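Local structure of galactan 1,3-beta-galactosidase (7BYS) at residues W9-G21 with S49-R61. The protein probably hydrolyses the beta-1,3-linked galactan backbone of arabinogalactan from its end, as an exo-acting galactanase that also carries a carbohydrate-binding module. Residues are numbered along the deposited sequence; the frame is centred on the assembly and turned at random.
Sequences WTDTAGNTIQAHG and SCYTSSDLVNWSR
Y51 reaches from its strand into the loop 9-21 and ends at the backbone of Q18. From CB, with CG anti to the carbonyl carbon (chi1 -62°), the ring extends toward the loop, between I17 and R61. From there CD2 passes D11 CB. CD1 and CE1 run by the methyl of A19, with CE1 3.9 Å from A19 CB. Next to CE2, D11 OD2 lies at the ring edge and in its plane, 3.7 Å from Y51 CE2. I17 CG2 sits over one face, 4.2 Å from the Y51 ring centroid, a CH-pi contact. R61 CG lies against the opposite face. At the tip, Y51 OH accepts a nearly straight bond from Q18 N (2.9 Å, 172°). The same hydroxyl donates to water 2, which in turn donates to D11 OD2 and T16 O. A phenylalanine here would probably leave Q18 N without its acceptor and water 2 without its donor.

The contact lies in the five-bladed beta-propeller of family 43. The loop leads into strand 22-27, the innermost strand of a four-stranded antiparallel blade, and packs on its third and fourth strands, 48-53 and 60-61.

Two residues before the tyrosine on the same strand, S49 OG donates to the O of the same Q18 (2.7 Å). At the other end, T12 N donates to W59 O at 2.8 Å. I17 CD1 meets W59 CD1 at 4.0 Å. D11 heads a type I turn, and its OD1 accepts from N15 N above the carboxylate plane. One face of the R61 guanidinium lies against Y51 OH, offset toward the rim, and its NH2 makes salt bridges with D37 and D64.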
ATOM      1  N   TRP A   9      10.744   2.517   3.676  1.00 11.42           N
ATOM      2  CA  TRP A   9      10.704   3.973   3.602  1.00 12.11           C
ATOM      3  C   TRP A   9      10.935   4.564   4.978  1.00 13.23           C
ATOM      4  O   TRP A   9      10.359   4.109   5.970  1.00 14.00           O
ATOM      5  CB  TRP A   9       9.331   4.459   3.153  1.00 14.03           C
ATOM      6  CG  TRP A   9       8.917   4.076   1.790  1.00 15.97           C
ATOM      7  CD1 TRP A   9       9.611   3.318   0.897  1.00 14.16           C
ATOM      8  CD2 TRP A   9       7.690   4.434   1.150  1.00 11.96           C
ATOM      9  NE1 TRP A   9       8.884   3.167  -0.260  1.00 13.82           N
ATOM     10  CE2 TRP A   9       7.705   3.852  -0.132  1.00 11.19           C
ATOM     11  CE3 TRP A   9       6.588   5.210   1.529  1.00 14.38           C
ATOM     12  CZ2 TRP A   9       6.653   4.007  -1.040  1.00 13.09           C
ATOM     13  CZ3 TRP A   9       5.539   5.353   0.635  1.00 11.74           C
ATOM     14  CH2 TRP A   9       5.583   4.759  -0.642  1.00 12.70           C
ATOM     15  N   THR A  10      11.758   5.603   5.026  1.00 14.86           N
ATOM     16  CA  THR A  10      12.116   6.236   6.282  1.00 11.94           C
ATOM     17  C   THR A  10      11.617   7.672   6.297  1.00 13.02           C
ATOM     18  O   THR A  10      11.500   8.325   5.252  1.00 15.04           O
ATOM     19  CB  THR A  10      13.634   6.211   6.529  1.00 15.17           C
ATOM     20  OG1 THR A  10      14.311   6.913   5.480  1.00 19.21           O
ATOM     21  CG2 THR A  10      14.129   4.774   6.596  1.00 16.65           C
ATOM     22  N   ASP A  11      11.308   8.138   7.501  1.00 11.99           N
ATOM     23  CA  ASP A  11      10.934   9.528   7.714  1.00 13.61           C
ATOM     24  C   ASP A  11      12.185  10.407   7.730  1.00 14.11           C
ATOM     25  O   ASP A  11      13.308   9.932   7.530  1.00 13.36           O
ATOM     26  CB  ASP A  11      10.072   9.662   8.972  1.00 13.20           C
ATOM     27  CG  ASP A  11      10.781   9.232  10.246  1.00 12.44           C
ATOM     28  OD1 ASP A  11      12.032   9.195  10.270  1.00 13.25           O
ATOM     29  OD2 ASP A  11      10.091   8.938  11.245  1.00 13.58           O
ATOM     30  N   THR A  12      11.999  11.708   7.990  1.00 13.12           N
ATOM     31  CA  THR A  12      13.135  12.627   7.993  1.00 14.46           C
ATOM     32  C   THR A  12      14.143  12.300   9.091  1.00 14.42           C
ATOM     33  O   THR A  12      15.299  12.728   9.004  1.00 17.64           O
ATOM     34  CB  THR A  12      12.658  14.080   8.096  1.00 17.43           C
ATOM     35  OG1 THR A  12      11.821  14.220   9.248  1.00 17.36           O
ATOM     36  CG2 THR A  12      11.897  14.486   6.835  1.00 18.16           C
ATOM     37  N   ALA A  13      13.737  11.548  10.111  1.00 12.24           N
ATOM     38  CA  ALA A  13      14.643  11.102  11.159  1.00 14.26           C
ATOM     39  C   ALA A  13      15.416   9.847  10.780  1.00 14.41           C
ATOM     40  O   ALA A  13      16.320   9.446  11.526  1.00 15.80           O
ATOM     41  CB  ALA A  13      13.862  10.826  12.443  1.00 14.01           C
ATOM     42  N   GLY A  14      15.099   9.227   9.644  1.00 12.77           N
ATOM     43  CA  GLY A  14      15.696   7.963   9.254  1.00 11.69           C
ATOM     44  C   GLY A  14      15.066   6.741   9.879  1.00 14.79           C
ATOM     45  O   GLY A  14      15.610   5.644   9.733  1.00 16.14           O
ATOM     46  N   ASN A  15      13.939   6.892  10.562  1.00 13.36           N
ATOM     47  CA  ASN A  15      13.213   5.773  11.133  1.00 12.49           C
ATOM     48  C   ASN A  15      12.175   5.288  10.133  1.00 13.44           C
ATOM     49  O   ASN A  15      11.600   6.072   9.375  1.00 13.89           O
ATOM     50  CB  ASN A  15      12.497   6.204  12.411  1.00 16.07           C
ATOM     51  CG  ASN A  15      13.462   6.550  13.520  1.00 17.20           C
ATOM     52  OD1 ASN A  15      14.424   5.819  13.759  1.00 18.27           O
ATOM     53  ND2 ASN A  15      13.210   7.664  14.208  1.00 15.54           N
ATOM     54  N   THR A  16      11.952   3.980  10.122  1.00 12.49           N
ATOM     55  CA  THR A  16      10.952   3.408   9.229  1.00 13.55           C
ATOM     56  C   THR A  16       9.573   4.002   9.516  1.00 11.35           C
ATOM     57  O   THR A  16       9.154   4.112  10.673  1.00 12.14           O
ATOM     58  CB  THR A  16      10.922   1.890   9.389  0.58 17.20           C
ATOM     59  OG1 THR A  16      12.262   1.385   9.325  0.58 19.86           O
ATOM     60  CG2 THR A  16      10.099   1.255   8.275  0.58 19.40           C
ATOM     61  N   ILE A  17       8.886   4.433   8.456  1.00 11.10           N
ATOM     62  CA  ILE A  17       7.552   5.007   8.611  1.00  9.34           C
ATOM     63  C   ILE A  17       6.599   3.932   9.108  1.00 10.23           C
ATOM     64  O   ILE A  17       6.597   2.802   8.594  1.00 10.66           O
ATOM     65  CB  ILE A  17       7.082   5.596   7.274  1.00 10.13           C
ATOM     66  CG1 ILE A  17       7.931   6.823   6.929  1.00 12.06           C
ATOM     67  CG2 ILE A  17       5.590   5.960   7.332  1.00 10.39           C
ATOM     68  CD1 ILE A  17       7.703   7.359   5.540  1.00 12.08           C
ATOM     69  N   GLN A  18       5.797   4.274  10.120  1.00 10.17           N
ATOM     70  CA  GLN A  18       4.814   3.386  10.738  1.00  8.19           C
ATOM     71  C   GLN A  18       3.436   4.020  10.585  1.00 10.35           C
ATOM     72  O   GLN A  18       2.921   4.644  11.516  1.00 10.73           O
ATOM     73  CB  GLN A  18       5.158   3.152  12.197  1.00 11.90           C
ATOM     74  CG  GLN A  18       6.426   2.320  12.374  1.00 11.18           C
ATOM     75  CD  GLN A  18       6.222   0.873  11.998  1.00 12.11           C
ATOM     76  OE1 GLN A  18       5.094   0.426  11.807  1.00 12.71           O
ATOM     77  NE2 GLN A  18       7.317   0.131  11.879  1.00 15.16           N
ATOM     78  N   ALA A  19       2.844   3.860   9.407  1.00  9.27           N
ATOM     79  CA  ALA A  19       1.553   4.471   9.089  1.00  9.02           C
ATOM     80  C   ALA A  19       0.785   3.551   8.135  1.00  8.12           C
ATOM     81  O   ALA A  19       0.436   3.899   7.008  1.00  8.75           O
ATOM     82  CB  ALA A  19       1.756   5.880   8.536  1.00  9.80           C
ATOM     83  N   HIS A  20       0.545   2.321   8.578  1.00  8.48           N
ATOM     84  CA  HIS A  20      -0.183   1.343   7.777  1.00  7.93           C
ATOM     85  C   HIS A  20      -1.675   1.659   7.779  1.00  8.89           C
ATOM     86  O   HIS A  20      -2.190   2.306   8.691  1.00  9.09           O
ATOM     87  CB  HIS A  20       0.120  -0.047   8.331  1.00  9.39           C
ATOM     88  CG  HIS A  20       1.579  -0.253   8.623  1.00  9.96           C
ATOM     89  ND1 HIS A  20       2.473  -0.677   7.664  1.00 11.56           N
ATOM     90  CD2 HIS A  20       2.303  -0.051   9.751  1.00  9.68           C
ATOM     91  CE1 HIS A  20       3.685  -0.745   8.189  1.00  8.59           C
ATOM     92  NE2 HIS A  20       3.610  -0.380   9.459  1.00 10.09           N
ATOM     93  N   GLY A  21      -2.371   1.213   6.740  1.00  7.00           N
ATOM     94  CA  GLY A  21      -3.782   1.560   6.637  1.00  8.03           C
ATOM     95  C   GLY A  21      -4.000   3.048   6.418  1.00  8.49           C
ATOM     96  O   GLY A  21      -4.907   3.639   7.034  1.00  9.80           O
ATOM     97  N   SER A  49      -0.240   7.248  14.110  1.00  9.39           N
ATOM     98  CA  SER A  49       0.851   8.157  13.829  1.00  9.28           C
ATOM     99  C   SER A  49       0.383   9.342  12.991  1.00 11.08           C
ATOM    100  O   SER A  49      -0.714   9.344  12.417  1.00 10.97           O
ATOM    101  CB  SER A  49       1.953   7.418  13.080  1.00 10.78           C
ATOM    102  OG  SER A  49       1.406   6.829  11.904  1.00 11.73           O
ATOM    103  N   CYS A  50       1.236  10.363  12.929  1.00 10.42           N
ATOM    104  CA  CYS A  50       0.964  11.557  12.146  1.00 10.65           C
ATOM    105  C   CYS A  50       2.272  12.044  11.554  1.00 11.55           C
ATOM    106  O   CYS A  50       3.172  12.448  12.302  1.00 13.50           O
ATOM    107  CB  CYS A  50       0.360  12.654  13.035  1.00 11.77           C
ATOM    108  SG  CYS A  50      -0.457  13.994  12.068  1.00 14.23           S
ATOM    109  N   TYR A  51       2.365  12.025  10.227  1.00 10.73           N
ATOM    110  CA  TYR A  51       3.529  12.509   9.497  1.00 12.04           C
ATOM    111  C   TYR A  51       3.096  13.632   8.570  1.00 11.58           C
ATOM    112  O   TYR A  51       2.008  13.585   7.998  1.00 11.17           O
ATOM    113  CB  TYR A  51       4.144  11.403   8.631  1.00 10.83           C
ATOM    114  CG  TYR A  51       4.673  10.205   9.376  1.00 10.80           C
ATOM    115  CD1 TYR A  51       3.819   9.220   9.829  1.00  9.83           C
ATOM    116  CD2 TYR A  51       6.041  10.054   9.599  1.00  9.40           C
ATOM    117  CE1 TYR A  51       4.297   8.119  10.509  1.00  9.06           C
ATOM    118  CE2 TYR A  51       6.537   8.948  10.278  1.00  9.20           C
ATOM    119  CZ  TYR A  51       5.664   7.984  10.730  1.00 10.01           C
ATOM    120  OH  TYR A  51       6.102   6.863  11.406  1.00 10.81           O
ATOM    121  N   THR A  52       3.962  14.623   8.395  1.00 11.97           N
ATOM    122  CA  THR A  52       3.652  15.751   7.530  1.00 11.49           C
ATOM    123  C   THR A  52       4.644  15.850   6.375  1.00 12.10           C
ATOM    124  O   THR A  52       5.804  15.438   6.486  1.00 11.22           O
ATOM    125  CB  THR A  52       3.635  17.065   8.311  1.00 11.80           C
ATOM    126  OG1 THR A  52       4.958  17.350   8.768  1.00 15.26           O
ATOM    127  CG2 THR A  52       2.695  16.985   9.505  1.00 15.80           C
ATOM    128  N   SER A  53       4.181  16.405   5.253  1.00 11.94           N
ATOM    129  CA  SER A  53       5.050  16.620   4.106  1.00 12.36           C
ATOM    130  C   SER A  53       4.417  17.663   3.201  1.00 13.91           C
ATOM    131  O   SER A  53       3.197  17.828   3.186  1.00 13.75           O
ATOM    132  CB  SER A  53       5.207  15.311   3.322  0.60 13.50           C
ATOM    133  OG  SER A  53       5.921  15.485   2.114  0.60 11.40           O
ATOM    134  N   SER A  54       5.258  18.355   2.439  1.00 13.82           N
ATOM    135  CA  SER A  54       4.778  19.219   1.371  1.00 16.14           C
ATOM    136  C   SER A  54       4.907  18.593  -0.008  1.00 15.92           C
ATOM    137  O   SER A  54       4.360  19.145  -0.973  1.00 19.00           O
ATOM    138  CB  SER A  54       5.530  20.547   1.397  1.00 19.09           C
ATOM    139  OG  SER A  54       6.883  20.342   1.032  0.63 19.12           O
ATOM    140  N   ASP A  55       5.601  17.454  -0.126  1.00 13.72           N
ATOM    141  CA  ASP A  55       5.899  16.861  -1.422  1.00 14.03           C
ATOM    142  C   ASP A  55       5.482  15.402  -1.562  1.00 14.47           C
ATOM    143  O   ASP A  55       5.697  14.825  -2.633  1.00 14.61           O
ATOM    144  CB  ASP A  55       7.392  17.003  -1.774  1.00 15.77           C
ATOM    145  CG  ASP A  55       8.318  16.352  -0.751  1.00 21.46           C
ATOM    146  OD1 ASP A  55       7.869  15.495   0.037  1.00 15.33           O
ATOM    147  OD2 ASP A  55       9.521  16.699  -0.746  1.00 28.05           O
ATOM    148  N   LEU A  56       4.886  14.801  -0.529  1.00 12.72           N
ATOM    149  CA  LEU A  56       4.430  13.406  -0.488  1.00 13.80           C
ATOM    150  C   LEU A  56       5.560  12.390  -0.388  1.00 12.88           C
ATOM    151  O   LEU A  56       5.295  11.174  -0.491  1.00 14.28           O
ATOM    152  CB  LEU A  56       3.495  13.037  -1.649  0.59 14.75           C
ATOM    153  CG  LEU A  56       2.117  13.688  -1.657  0.59 16.05           C
ATOM    154  CD1 LEU A  56       1.323  13.153  -2.832  0.59 14.26           C
ATOM    155  CD2 LEU A  56       1.376  13.440  -0.334  0.59 12.53           C
ATOM    156  N   VAL A  57       6.812  12.819  -0.196  1.00 13.87           N
ATOM    157  CA  VAL A  57       7.927  11.870  -0.201  1.00 14.12           C
ATOM    158  C   VAL A  57       8.791  12.013   1.044  1.00 14.86           C
ATOM    159  O   VAL A  57       9.266  11.017   1.606  1.00 17.17           O
ATOM    160  CB  VAL A  57       8.759  11.995  -1.490  1.00 17.90           C
ATOM    161  CG1 VAL A  57       9.972  11.075  -1.440  1.00 24.55           C
ATOM    162  CG2 VAL A  57       7.896  11.669  -2.694  1.00 20.86           C
ATOM    163  N   ASN A  58       8.990  13.248   1.494  1.00 13.31           N
ATOM    164  CA  ASN A  58       9.801  13.532   2.675  1.00 17.01           C
ATOM    165  C   ASN A  58       8.864  13.792   3.851  1.00 13.97           C
ATOM    166  O   ASN A  58       8.295  14.880   3.975  1.00 15.81           O
ATOM    167  CB  ASN A  58      10.734  14.706   2.410  1.00 19.67           C
ATOM    168  CG  ASN A  58      11.821  14.359   1.416  1.00 26.70           C
ATOM    169  OD1 ASN A  58      12.771  13.645   1.745  1.00 32.78           O
ATOM    170  ND2 ASN A  58      11.682  14.848   0.188  1.00 36.71           N
ATOM    171  N   TRP A  59       8.733  12.799   4.727  1.00 12.58           N
ATOM    172  CA  TRP A  59       7.719  12.782   5.771  1.00 11.27           C
ATOM    173  C   TRP A  59       8.371  13.020   7.121  1.00 11.78           C
ATOM    174  O   TRP A  59       9.343  12.340   7.475  1.00 13.92           O
ATOM    175  CB  TRP A  59       6.978  11.441   5.776  1.00 11.93           C
ATOM    176  CG  TRP A  59       6.129  11.243   4.559  1.00 10.60           C
ATOM    177  CD1 TRP A  59       6.419  10.493   3.455  1.00 14.64           C
ATOM    178  CD2 TRP A  59       4.836  11.817   4.328  1.00 10.66           C
ATOM    179  NE1 TRP A  59       5.387  10.568   2.547  1.00 11.59           N
ATOM    180  CE2 TRP A  59       4.405  11.383   3.051  1.00 10.34           C
ATOM    181  CE3 TRP A  59       4.009  12.667   5.072  1.00 11.25           C
ATOM    182  CZ2 TRP A  59       3.168  11.758   2.511  1.00 10.76           C
ATOM    183  CZ3 TRP A  59       2.779  13.046   4.531  1.00 10.12           C
ATOM    184  CH2 TRP A  59       2.375  12.590   3.263  1.00 11.49           C
ATOM    185  N   SER A  60       7.833  13.976   7.867  1.00 11.24           N
ATOM    186  CA  SER A  60       8.350  14.368   9.169  1.00 12.21           C
ATOM    187  C   SER A  60       7.374  13.898  10.240  1.00 12.06           C
ATOM    188  O   SER A  60       6.205  14.297  10.232  1.00 13.31           O
ATOM    189  CB  SER A  60       8.485  15.890   9.213  0.55 14.59           C
ATOM    190  OG  SER A  60       9.118  16.320  10.402  0.55 15.99           O
ATOM    191  N   ARG A  61       7.849  13.057  11.158  1.00 11.89           N
ATOM    192  CA  ARG A  61       6.972  12.487  12.172  1.00 11.93           C
ATOM    193  C   ARG A  61       6.682  13.483  13.291  1.00 15.22           C
ATOM    194  O   ARG A  61       7.605  14.019  13.919  1.00 14.65           O
ATOM    195  CB  ARG A  61       7.551  11.194  12.739  1.00 10.16           C
ATOM    196  CG  ARG A  61       6.519  10.463  13.559  1.00 10.79           C
ATOM    197  CD  ARG A  61       6.953   9.086  13.979  1.00 11.86           C
ATOM    198  NE  ARG A  61       5.837   8.420  14.635  1.00 12.64           N
ATOM    199  CZ  ARG A  61       5.821   7.147  15.017  1.00 14.31           C
ATOM    200  NH1 ARG A  61       6.880   6.375  14.800  1.00 18.41           N
ATOM    201  NH2 ARG A  61       4.743   6.650  15.621  1.00 13.54           N
TER
HETATM  202  O   HOH W   1      10.263  10.487   4.265  1.00 19.54           O
HETATM  203  O   HOH W   2       8.688   6.666  11.807  1.00 14.56           O
HETATM  204  O   HOH W   3      10.678  12.380  11.154  1.00 13.76           O
HETATM  205  O   HOH W   4      12.217  16.504  10.331  1.00 34.30           O